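Local coordinates for protein putative peptidase M23 (Pseudomonas aeruginosa PAO1, PDB 2HSI) that binds zinc and probably acts as a metalloendopeptidase of peptidase family M23, at residues A[31-43]-A[94-105]. Residues are numbered along the deposited sequence; the frame is centred on the assembly and turned at random.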
# COMPACT_ATOMS: atom_id res chain seq x y z
N LEU A 31 -2.49 -11.38 -7.59
CA LEU A 31 -2.51 -10.82 -6.25
C LEU A 31 -2.69 -11.81 -5.12
O LEU A 31 -2.34 -11.50 -3.99
CB LEU A 31 -3.56 -9.70 -6.14
CG LEU A 31 -3.29 -8.46 -7.00
CD1 LEU A 31 -4.29 -7.37 -6.69
CD2 LEU A 31 -1.84 -7.94 -6.86
N ASN A 32 -3.23 -13.00 -5.40
CA ASN A 32 -3.42 -13.99 -4.34
C ASN A 32 -2.10 -14.67 -3.95
O ASN A 32 -1.76 -15.73 -4.46
CB ASN A 32 -4.48 -15.03 -4.71
CG ASN A 32 -4.98 -15.81 -3.50
OD1 ASN A 32 -5.27 -15.23 -2.45
ND2 ASN A 32 -5.11 -17.12 -3.66
N LYS A 33 -1.37 -14.01 -3.05
CA LYS A 33 -0.14 -14.55 -2.47
C LYS A 33 -0.29 -14.53 -0.95
O LYS A 33 0.30 -13.66 -0.27
CB LYS A 33 1.08 -13.73 -2.89
CG LYS A 33 1.23 -13.45 -4.39
CD LYS A 33 1.37 -14.72 -5.23
CE LYS A 33 1.66 -14.37 -6.68
NZ LYS A 33 1.14 -15.38 -7.64
N PRO A 34 -1.13 -15.44 -0.39
CA PRO A 34 -1.42 -15.31 1.04
C PRO A 34 -0.33 -15.89 1.94
O PRO A 34 -0.39 -17.06 2.33
CB PRO A 34 -2.77 -16.04 1.20
CG PRO A 34 -2.85 -16.98 0.04
CD PRO A 34 -1.83 -16.58 -1.00
N VAL A 35 0.65 -15.05 2.27
CA VAL A 35 1.75 -15.36 3.18
C VAL A 35 1.89 -14.13 4.11
O VAL A 35 1.29 -13.10 3.83
CB VAL A 35 3.08 -15.65 2.40
CG1 VAL A 35 2.96 -16.90 1.52
CG2 VAL A 35 3.52 -14.45 1.57
N PRO A 36 2.66 -14.23 5.23
CA PRO A 36 2.86 -12.99 6.01
C PRO A 36 3.61 -11.94 5.17
O PRO A 36 4.55 -12.27 4.46
CB PRO A 36 3.71 -13.45 7.20
CG PRO A 36 3.49 -14.95 7.26
CD PRO A 36 3.36 -15.37 5.85
N GLY A 37 3.17 -10.68 5.23
CA GLY A 37 3.71 -9.65 4.33
C GLY A 37 3.10 -9.68 2.94
O GLY A 37 3.49 -8.89 2.06
N GLY A 38 2.16 -10.60 2.72
CA GLY A 38 1.56 -10.82 1.41
C GLY A 38 0.12 -10.36 1.29
O GLY A 38 -0.32 -9.49 2.04
N VAL A 39 -0.60 -10.93 0.32
CA VAL A 39 -1.96 -10.50 -0.04
C VAL A 39 -2.89 -11.71 -0.21
O VAL A 39 -2.54 -12.70 -0.86
CB VAL A 39 -1.96 -9.65 -1.35
CG1 VAL A 39 -3.38 -9.24 -1.77
CG2 VAL A 39 -1.08 -8.40 -1.22
N ALA A 40 -4.10 -11.64 0.35
CA ALA A 40 -5.09 -12.69 0.12
C ALA A 40 -6.28 -12.11 -0.62
O ALA A 40 -6.82 -11.08 -0.22
CB ALA A 40 -5.54 -13.30 1.44
N VAL A 41 -6.68 -12.77 -1.71
CA VAL A 41 -7.89 -12.41 -2.45
C VAL A 41 -9.01 -13.32 -1.97
O VAL A 41 -8.92 -14.54 -2.10
CB VAL A 41 -7.69 -12.52 -3.98
CG1 VAL A 41 -9.00 -12.15 -4.73
CG2 VAL A 41 -6.52 -11.63 -4.44
N VAL A 42 -10.05 -12.73 -1.38
CA VAL A 42 -11.10 -13.51 -0.72
C VAL A 42 -12.46 -13.28 -1.37
O VAL A 42 -12.92 -12.15 -1.45
CB VAL A 42 -11.18 -13.19 0.81
CG1 VAL A 42 -12.15 -14.11 1.51
CG2 VAL A 42 -9.80 -13.29 1.48
N ASP A 43 -13.08 -14.37 -1.84
CA ASP A 43 -14.46 -14.37 -2.32
C ASP A 43 -15.36 -13.96 -1.16
O ASP A 43 -15.36 -14.58 -0.10
CB ASP A 43 -14.82 -15.78 -2.83
CG ASP A 43 -16.20 -15.87 -3.51
OD1 ASP A 43 -17.06 -14.98 -3.35
OD2 ASP A 43 -16.45 -16.87 -4.22
N GLY A 94 -27.37 -8.86 5.43
CA GLY A 94 -26.89 -9.57 6.61
C GLY A 94 -25.39 -9.74 6.65
O GLY A 94 -24.76 -9.98 5.63
N ASN A 95 -24.84 -9.63 7.85
CA ASN A 95 -23.40 -9.77 8.05
C ASN A 95 -23.00 -11.23 8.11
O ASN A 95 -23.80 -12.09 8.48
CB ASN A 95 -22.96 -9.05 9.33
CG ASN A 95 -23.24 -7.56 9.28
OD1 ASN A 95 -23.54 -7.02 8.21
ND2 ASN A 95 -23.14 -6.89 10.43
N HIS A 96 -21.75 -11.50 7.73
CA HIS A 96 -21.22 -12.86 7.75
C HIS A 96 -19.70 -12.82 7.80
O HIS A 96 -19.10 -11.81 7.46
CB HIS A 96 -21.70 -13.66 6.53
CG HIS A 96 -21.56 -12.95 5.22
ND1 HIS A 96 -20.60 -13.27 4.29
CD2 HIS A 96 -22.30 -11.96 4.66
CE1 HIS A 96 -20.74 -12.51 3.22
NE2 HIS A 96 -21.76 -11.70 3.42
N GLU A 97 -19.10 -13.92 8.23
CA GLU A 97 -17.65 -14.01 8.27
C GLU A 97 -17.18 -14.95 7.20
O GLU A 97 -17.82 -15.97 6.92
CB GLU A 97 -17.17 -14.56 9.61
CG GLU A 97 -17.25 -13.58 10.75
CD GLU A 97 -16.52 -14.09 11.97
OE1 GLU A 97 -16.18 -15.29 12.02
OE2 GLU A 97 -16.29 -13.27 12.89
N GLU A 98 -16.06 -14.61 6.58
CA GLU A 98 -15.48 -15.47 5.56
C GLU A 98 -14.05 -15.80 5.93
O GLU A 98 -13.23 -14.92 6.17
CB GLU A 98 -15.54 -14.80 4.19
CG GLU A 98 -16.97 -14.49 3.69
CD GLU A 98 -17.91 -15.70 3.66
OE1 GLU A 98 -17.51 -16.82 3.28
OE2 GLU A 98 -19.09 -15.51 3.99
N ARG A 99 -13.76 -17.09 6.01
CA ARG A 99 -12.42 -17.53 6.36
C ARG A 99 -11.49 -17.65 5.17
O ARG A 99 -11.91 -17.91 4.05
CB ARG A 99 -12.46 -18.85 7.15
CG ARG A 99 -13.03 -18.66 8.53
CD ARG A 99 -12.73 -19.83 9.43
NE ARG A 99 -13.57 -19.79 10.62
CZ ARG A 99 -13.39 -20.55 11.69
NH1 ARG A 99 -12.40 -21.43 11.72
NH2 ARG A 99 -14.20 -20.43 12.73
N PHE A 100 -10.21 -17.42 5.44
CA PHE A 100 -9.18 -17.64 4.45
C PHE A 100 -7.94 -18.16 5.18
O PHE A 100 -7.93 -18.23 6.40
CB PHE A 100 -8.91 -16.39 3.61
CG PHE A 100 -8.37 -15.21 4.39
CD1 PHE A 100 -7.01 -14.94 4.38
CD2 PHE A 100 -9.22 -14.34 5.07
CE1 PHE A 100 -6.50 -13.83 5.07
CE2 PHE A 100 -8.72 -13.23 5.76
CZ PHE A 100 -7.35 -12.98 5.76
N SER A 101 -6.91 -18.54 4.45
CA SER A 101 -5.73 -19.12 5.08
C SER A 101 -4.49 -18.32 4.72
O SER A 101 -4.33 -17.86 3.59
CB SER A 101 -5.56 -20.58 4.66
OG SER A 101 -6.69 -21.34 5.06
N VAL A 102 -3.61 -18.16 5.70
CA VAL A 102 -2.29 -17.58 5.47
C VAL A 102 -1.28 -18.73 5.55
O VAL A 102 -1.19 -19.44 6.56
CB VAL A 102 -1.99 -16.44 6.46
CG1 VAL A 102 -0.53 -16.00 6.39
CG2 VAL A 102 -2.90 -15.23 6.18
N GLY A 103 -0.56 -18.95 4.45
CA GLY A 103 0.50 -19.96 4.38
C GLY A 103 1.82 -19.36 4.81
O GLY A 103 1.88 -18.17 5.10
N SER A 104 2.87 -20.16 4.85
CA SER A 104 4.17 -19.67 5.33
C SER A 104 5.07 -19.19 4.20
O SER A 104 4.93 -19.64 3.06
CB SER A 104 4.88 -20.73 6.18
OG SER A 104 5.17 -21.88 5.41
N LYS A 105 5.98 -18.27 4.52
CA LYS A 105 7.05 -17.86 3.61
C LYS A 105 8.35 -17.64 4.38
O LYS A 105 9.44 -17.91 3.87
CB LYS A 105 6.67 -16.60 2.84
CG LYS A 105 7.44 -16.42 1.54
CD LYS A 105 7.37 -15.00 1.02
CE LYS A 105 8.36 -14.81 -0.12
NZ LYS A 105 8.47 -13.40 -0.60
O HOH W 1 -15.55 -17.23 1.42
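Val42 and Ala40 both point from strand 39-43 at the ring of Phe100 on strand 96-102, and this is where the contact packs tightly. The CG2 methyl of Val42 makes an off-centre CH-pi contact, 4.2 Å from the ring centroid, while Ala40 CB reaches Phe100 CD1 farther along at 3.7 Å. Phe100 carries CG between its backbone N and carbonyl carbon (chi1 64°), which holds the ring up against the opposing strand; Tyr55 of strand 52-55 and the loop residue Ile76 also touch the ring. The two strands are the outermost of a six-stranded antiparallel sheet in the N-terminal domain; they approach to 7.9 Å between axes, joined here by side chains rather than by a ladder of backbone bonds.

Ahead of Ala40, the loop 34-36 takes over the contact. Gly103 N donates to Pro34 O at 2.8 Å, and Val35 CA makes a CA-H...O contact with Gly103 O, 3.4 Å from CA to O. That oxygen is buried with no conventional hydrogen-bond partner. Pro36 crosses Val102, its CD 4.0 Å from Val102 CG1. Val35 CB meets Lys105 CB and its CG2 lies by Lys105 CD, the lysine's end leading away.

The other end is looser and wetter. A water donates to both Asp43 O and Glu98 OE1, while Glu98 OE2 takes the ND1 proton of His96 on its anti lone pair at 2.7 Å. Asp43 itself turns its carboxylate to Gly45 and Arg69. The chemistry implies an apolar join between two edge strands, with one direct backbone bond at the loop end and a water bridge at the Asp43–Glu98 end.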